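Local coordinates for flagellar basal body rod modification protein (Helicobacter pylori 26695, PDB 4ZZF) that is probably required for formation of the flagellar hook, possibly acting as a scaffold during its assembly, at residues V3-G7 with E112-F118; F31-D36 with A92-L96. Numbering follows the deposited sequence.

Interaction 1. Residues V3-G7 with E112-F118; sequences VSMIG and EVESVIF
Ile-6 and Val-116 form the apolar centre of this contact, with Ile-6 CG1 3.7 Å from Val-116 CG2. Val-116 (chi1 t) points its CA-to-CB bond toward 3-7, while Ile-6 (m, t) starts out sideways and brings its end nearer. Val-3 CG1 extends the patch, 4.4 Å from Val-116 CG1 and 4.2 Å from Phe-118 CE2, meeting the Phe-118 ring at its edge. Phe-140 of a second subunit packs on Val-3, Ile-6 and Phe-118, so the cluster is completed across a subunit interface.

The segment 3-7 is irregular. Val-3 to Ile-6 make a type I beta turn, with Ser-4 at phi/psi -68/-13, Met-5 at -73/-26 and Ile-6 N hydrogen-bonded to Val-3 O at 3.2 Å; Ile-6 then extends (-56/128). CA atoms lie 6.3 Å apart for Val-3 and Val-116 but 5.0 Å for Ile-6 and Val-113, so the backbones close up toward Gly-7. There Val-113 turns its side chain toward the turn, CB 3.5 Å from Met-5 O, and the polar edge begins. Gly-7 N donates to Val-113 O at 2.9 Å, nearly straight at 171°. Gly-7 adopts phi/psi 89/-7, where a CB would jam against the preceding carbonyl.

Glu-114 and Ser-115 both face Arg-126, and strand 115-119, which begins within this bulge, pairs antiparallel with 122-127 and with a strand of the second subunit. The arrangement is thus an N-terminal beta turn docked beside a classic beta bulge, at the start of a sheet that runs on between subunits.

Interaction 2. Residues F31-D36 with A92-L96; sequences FDEKID and AEYNL
Phe-31, at the end of strand 25-31, opens the contact by directing its side chain (chi1 m) toward strand 86-94. Its ring edge meets the face of Tyr-94 in a T-shaped stack, centroids 4.8 Å apart and planes at 81°, with Phe-31 CD2 3.6 Å from Tyr-94 CE1; its far end, CZ, lies 4.3 Å from Ala-92 CB. Tyr-94 takes chi1 p.

At Asp-32 the backbone turns (phi/psi -64/-26). Its N gives a weak hydrogen bond to Tyr-94 OH at 3.2 Å, and a water bridges the side chains, donating to Asp-32 OD1 at 2.6 Å and accepting from Tyr-94 OH at 2.7 Å. Asp-32 OD2 forms a salt bridge with Arg-110. From Glu-33 the chain is extended, passing round the tyrosine: Glu-33 O is 3.6 Å from Tyr-94 CE2, and Glu-33 OE1 accepts a weak hydrogen bond from Asn-95 ND2 at 3.3 Å. Lys-34 points away, but its carbonyl O takes a straight hydrogen bond from Asn-95 ND2 at 2.9 Å. Ile-35 packs CG1 against Tyr-94 CD2 at 4.0 Å. Asp-36 comes nearest Asn-95 (CA to CA 5.7 Å), and its N donates to Asn-95 OD1 at 2.7 Å. A second water lies 2.7 Å from both Asp-36 O and Asn-95 N, accepting from the latter.

Asn-95 has a left-handed backbone (58/68), with chi1 m. Its carboxamide pairs, as a peptide would, with the backbone on either side of Ile-35 and supplies two of the loop's hydrogen bonds, while the aromatic pair is buried among side chains of strands 67-73 and 104-107.

How the interactions relate
From the N terminus of this truncated FlgD, a fragment holding the Ig-like domain (the hook function is that of the whole protein), 3-7 is joined by 112-118 in interaction 1, closing a loop of 104 intervening residues. Within that loop, 31-36 leaves strand 25-31 and meets 92-96, on strand 86-94, across 55 residues. Interaction 2 is therefore nested inside interaction 1. Their centres are 23 Å apart, and their nearest atoms about 7 Å, without touching. Interaction 2 ties the loop after strand 25-31 to strand 86-94 within the Ig-like domain, whereas interaction 1 joins the N-terminal segment to the sheet of strands 115-119, 122-127 and 130-133, which continues into a second subunit.

Interaction 1. Residues V3-G7 with E112-F118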
loop_
_atom_site.group_PDB
_atom_site.type_symbol
_atom_site.label_atom_id
_atom_site.label_comp_id
_atom_site.label_asym_id
_atom_site.label_seq_id
_atom_site.Cartn_x
_atom_site.Cartn_y
_atom_site.Cartn_z
ATOM N N VAL A 3 -2.658 -8.212 -0.465
ATOM C CA VAL A 3 -1.397 -8.325 0.241
ATOM C C VAL A 3 -1.019 -6.989 0.909
ATOM O O VAL A 3 0.145 -6.758 1.258
ATOM C CB VAL A 3 -0.252 -8.801 -0.716
ATOM C CG1 VAL A 3 -0.693 -10.038 -1.485
ATOM C CG2 VAL A 3 0.208 -7.700 -1.680
ATOM N N SER A 4 -2.013 -6.124 1.104
ATOM C CA SER A 4 -1.806 -4.828 1.740
ATOM C C SER A 4 -1.433 -4.957 3.221
ATOM O O SER A 4 -0.965 -3.997 3.829
ATOM C CB SER A 4 -3.055 -3.945 1.595
ATOM O OG SER A 4 -4.170 -4.581 2.193
ATOM N N MET A 5 -1.610 -6.144 3.791
ATOM C CA MET A 5 -1.256 -6.373 5.189
ATOM C C MET A 5 0.242 -6.431 5.408
ATOM O O MET A 5 0.732 -6.152 6.506
ATOM C CB MET A 5 -1.895 -7.667 5.685
ATOM C CG MET A 5 -3.406 -7.632 5.616
ATOM S SD MET A 5 -4.159 -9.273 5.605
ATOM C CE MET A 5 -5.894 -8.835 5.734
ATOM N N ILE A 6 0.972 -6.799 4.363
ATOM C CA ILE A 6 2.414 -6.903 4.464
ATOM C C ILE A 6 3.002 -5.582 4.936
ATOM O O ILE A 6 2.694 -4.538 4.386
ATOM C CB ILE A 6 3.040 -7.297 3.130
ATOM C CG1 ILE A 6 2.626 -8.724 2.756
ATOM C CG2 ILE A 6 4.556 -7.162 3.193
ATOM C CD1 ILE A 6 2.959 -9.061 1.331
ATOM N N GLY A 7 3.821 -5.641 5.978
ATOM C CA GLY A 7 4.428 -4.458 6.547
ATOM C C GLY A 7 3.590 -3.809 7.630
ATOM O O GLY A 7 4.040 -2.864 8.278
ATOM N N GLU A 112 4.724 -7.656 13.205
ATOM C CA GLU A 112 4.799 -7.257 11.819
ATOM C C GLU A 112 4.463 -8.419 10.903
ATOM O O GLU A 112 4.910 -9.544 11.119
ATOM C CB GLU A 112 6.177 -6.715 11.485
ATOM C CG GLU A 112 6.241 -6.128 10.086
ATOM C CD GLU A 112 7.572 -5.451 9.789
ATOM O OE1 GLU A 112 8.620 -5.945 10.265
ATOM O OE2 GLU A 112 7.555 -4.425 9.078
ATOM N N VAL A 113 3.661 -8.146 9.884
ATOM C CA VAL A 113 3.416 -9.144 8.863
ATOM C C VAL A 113 4.545 -9.140 7.861
ATOM O O VAL A 113 4.714 -8.180 7.115
ATOM C CB VAL A 113 2.099 -8.902 8.143
ATOM C CG1 VAL A 113 1.887 -9.983 7.085
ATOM C CG2 VAL A 113 0.957 -8.867 9.160
ATOM N N GLU A 114 5.322 -10.215 7.839
ATOM C CA GLU A 114 6.529 -10.250 7.033
ATOM C C GLU A 114 6.276 -10.737 5.610
ATOM O O GLU A 114 7.020 -10.406 4.690
ATOM C CB GLU A 114 7.575 -11.131 7.706
ATOM C CG GLU A 114 7.966 -10.627 9.084
ATOM C CD GLU A 114 8.954 -11.536 9.772
ATOM O OE1 GLU A 114 8.602 -12.709 10.017
ATOM O OE2 GLU A 114 10.081 -11.079 10.059
ATOM N N SER A 115 5.235 -11.532 5.423
ATOM C CA SER A 115 4.878 -11.960 4.082
ATOM C C SER A 115 3.469 -12.494 4.117
ATOM O O SER A 115 2.944 -12.790 5.183
ATOM C CB SER A 115 5.858 -13.021 3.548
ATOM O OG SER A 115 5.543 -14.315 4.018
ATOM N N VAL A 116 2.850 -12.579 2.948
ATOM C CA VAL A 116 1.572 -13.256 2.791
ATOM C C VAL A 116 1.798 -14.483 1.931
ATOM O O VAL A 116 2.379 -14.390 0.856
ATOM C CB VAL A 116 0.501 -12.349 2.154
ATOM C CG1 VAL A 116 -0.686 -13.177 1.656
ATOM C CG2 VAL A 116 0.039 -11.313 3.147
ATOM N N ILE A 117 1.358 -15.630 2.426
ATOM C CA ILE A 117 1.526 -16.894 1.734
ATOM C C ILE A 117 0.191 -17.414 1.257
ATOM O O ILE A 117 -0.780 -17.413 2.012
ATOM C CB ILE A 117 2.144 -17.955 2.645
ATOM C CG1 ILE A 117 3.519 -17.517 3.116
ATOM C CG2 ILE A 117 2.213 -19.301 1.929
ATOM C CD1 ILE A 117 4.078 -18.433 4.163
ATOM N N PHE A 118 0.126 -17.868 0.014
ATOM C CA PHE A 118 -1.125 -18.440 -0.461
ATOM C C PHE A 118 -1.081 -19.950 -0.416
ATOM O O PHE A 118 -0.302 -20.605 -1.104
ATOM C CB PHE A 118 -1.468 -17.907 -1.840
ATOM C CG PHE A 118 -1.896 -16.487 -1.795
ATOM C CD1 PHE A 118 -3.206 -16.167 -1.491
ATOM C CD2 PHE A 118 -0.972 -15.465 -1.949
ATOM C CE1 PHE A 118 -3.606 -14.851 -1.399
ATOM C CE2 PHE A 118 -1.357 -14.143 -1.855
ATOM C CZ PHE A 118 -2.678 -13.831 -1.580
#

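Interaction 2. Residues F31-D36 with A92-L96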
loop_
_atom_site.group_PDB
_atom_site.type_symbol
_atom_site.label_atom_id
_atom_site.label_comp_id
_atom_site.label_asym_id
_atom_site.label_seq_id
_atom_site.Cartn_x
_atom_site.Cartn_y
_atom_site.Cartn_z
ATOM N N PHE A 31 8.837 -7.462 19.533
ATOM C CA PHE A 31 9.094 -6.229 20.273
ATOM C C PHE A 31 9.162 -5.025 19.329
ATOM O O PHE A 31 10.053 -4.921 18.486
ATOM C CB PHE A 31 10.372 -6.374 21.113
ATOM C CG PHE A 31 10.246 -7.420 22.190
ATOM C CD1 PHE A 31 10.473 -8.767 21.901
ATOM C CD2 PHE A 31 9.832 -7.069 23.470
ATOM C CE1 PHE A 31 10.329 -9.743 22.876
ATOM C CE2 PHE A 31 9.685 -8.035 24.455
ATOM C CZ PHE A 31 9.930 -9.385 24.158
ATOM N N ASP A 32 8.189 -4.132 19.483
ATOM C CA ASP A 32 8.033 -2.951 18.635
ATOM C C ASP A 32 9.187 -1.956 18.751
ATOM O O ASP A 32 9.445 -1.189 17.828
ATOM C CB ASP A 32 6.716 -2.261 18.989
ATOM C CG ASP A 32 5.545 -3.236 18.981
ATOM O OD1 ASP A 32 5.440 -4.062 19.918
ATOM O OD2 ASP A 32 4.752 -3.201 18.022
ATOM N N GLU A 33 9.853 -1.986 19.900
ATOM C CA GLU A 33 11.000 -1.138 20.216
ATOM C C GLU A 33 12.110 -2.019 20.731
ATOM O O GLU A 33 11.822 -3.072 21.313
ATOM C CB GLU A 33 10.669 -0.113 21.306
ATOM C CG GLU A 33 9.806 1.035 20.919
ATOM C CD GLU A 33 9.635 1.988 22.085
ATOM O OE1 GLU A 33 10.383 1.833 23.090
ATOM O OE2 GLU A 33 8.751 2.873 22.012
ATOM N N LYS A 34 13.358 -1.578 20.571
ATOM C CA LYS A 34 14.481 -2.238 21.216
ATOM C C LYS A 34 14.256 -2.359 22.715
ATOM O O LYS A 34 13.898 -1.392 23.373
ATOM C CB LYS A 34 15.784 -1.466 20.980
ATOM C CG LYS A 34 16.360 -1.625 19.602
ATOM C CD LYS A 34 17.761 -1.048 19.522
ATOM C CE LYS A 34 18.355 -1.301 18.139
ATOM N NZ LYS A 34 19.806 -0.942 18.051
ATOM N N ILE A 35 14.471 -3.542 23.263
ATOM C CA ILE A 35 14.369 -3.706 24.711
ATOM C C ILE A 35 15.460 -2.896 25.416
ATOM O O ILE A 35 16.634 -2.986 25.059
ATOM C CB ILE A 35 14.489 -5.182 25.115
ATOM C CG1 ILE A 35 13.351 -5.986 24.490
ATOM C CG2 ILE A 35 14.485 -5.323 26.606
ATOM C CD1 ILE A 35 13.574 -7.457 24.562
ATOM N N ASP A 36 15.076 -2.095 26.403
ATOM C CA ASP A 36 16.059 -1.418 27.230
ATOM C C ASP A 36 15.914 -1.934 28.656
ATOM O O ASP A 36 14.939 -1.620 29.310
ATOM C CB ASP A 36 15.869 0.094 27.175
ATOM C CG ASP A 36 16.923 0.859 27.996
ATOM O OD1 ASP A 36 17.658 0.241 28.815
ATOM O OD2 ASP A 36 17.008 2.100 27.827
ATOM N N ALA A 92 4.397 -10.321 27.552
ATOM C CA ALA A 92 5.639 -9.731 28.021
ATOM C C ALA A 92 5.448 -8.254 28.338
ATOM O O ALA A 92 4.564 -7.592 27.798
ATOM C CB ALA A 92 6.753 -9.911 26.990
ATOM N N GLU A 93 6.300 -7.752 29.215
ATOM C CA GLU A 93 6.331 -6.341 29.552
ATOM C C GLU A 93 7.762 -5.885 29.441
ATOM O O GLU A 93 8.662 -6.613 29.848
ATOM C CB GLU A 93 5.797 -6.103 30.959
ATOM C CG GLU A 93 4.297 -6.263 31.065
ATOM C CD GLU A 93 3.761 -5.638 32.326
ATOM O OE1 GLU A 93 4.342 -5.919 33.402
ATOM O OE2 GLU A 93 2.796 -4.838 32.237
ATOM N N TYR A 94 7.976 -4.684 28.910
ATOM C CA TYR A 94 9.332 -4.172 28.753
ATOM C C TYR A 94 9.303 -2.656 28.566
ATOM O O TYR A 94 8.258 -2.090 28.221
ATOM C CB TYR A 94 10.031 -4.854 27.572
ATOM C CG TYR A 94 9.444 -4.462 26.233
ATOM C CD1 TYR A 94 8.165 -4.869 25.863
ATOM C CD2 TYR A 94 10.158 -3.671 25.344
ATOM C CE1 TYR A 94 7.617 -4.502 24.642
ATOM C CE2 TYR A 94 9.618 -3.306 24.115
ATOM C CZ TYR A 94 8.350 -3.716 23.774
ATOM O OH TYR A 94 7.804 -3.341 22.563
ATOM N N ASN A 95 10.439 -2.017 28.852
ATOM C CA ASN A 95 10.620 -0.572 28.690
ATOM C C ASN A 95 9.633 0.254 29.489
ATOM O O ASN A 95 8.779 0.914 28.927
ATOM C CB ASN A 95 10.537 -0.196 27.209
ATOM C CG ASN A 95 11.703 -0.744 26.416
ATOM O OD1 ASN A 95 12.501 -1.511 26.949
ATOM N ND2 ASN A 95 11.814 -0.357 25.150
ATOM N N LEU A 96 9.760 0.200 30.807
ATOM C CA LEU A 96 8.929 0.989 31.709
ATOM C C LEU A 96 9.085 2.468 31.393
ATOM O O LEU A 96 10.207 2.961 31.253
ATOM C CB LEU A 96 9.318 0.711 33.160
ATOM C CG LEU A 96 8.789 1.643 34.242
ATOM C CD1 LEU A 96 7.293 1.443 34.398
ATOM C CD2 LEU A 96 9.504 1.389 35.569
HETATM O O HOH W 1 5.105 -3.291 22.371
HETATM O O HOH W 2 12.659 -2.878 30.120
#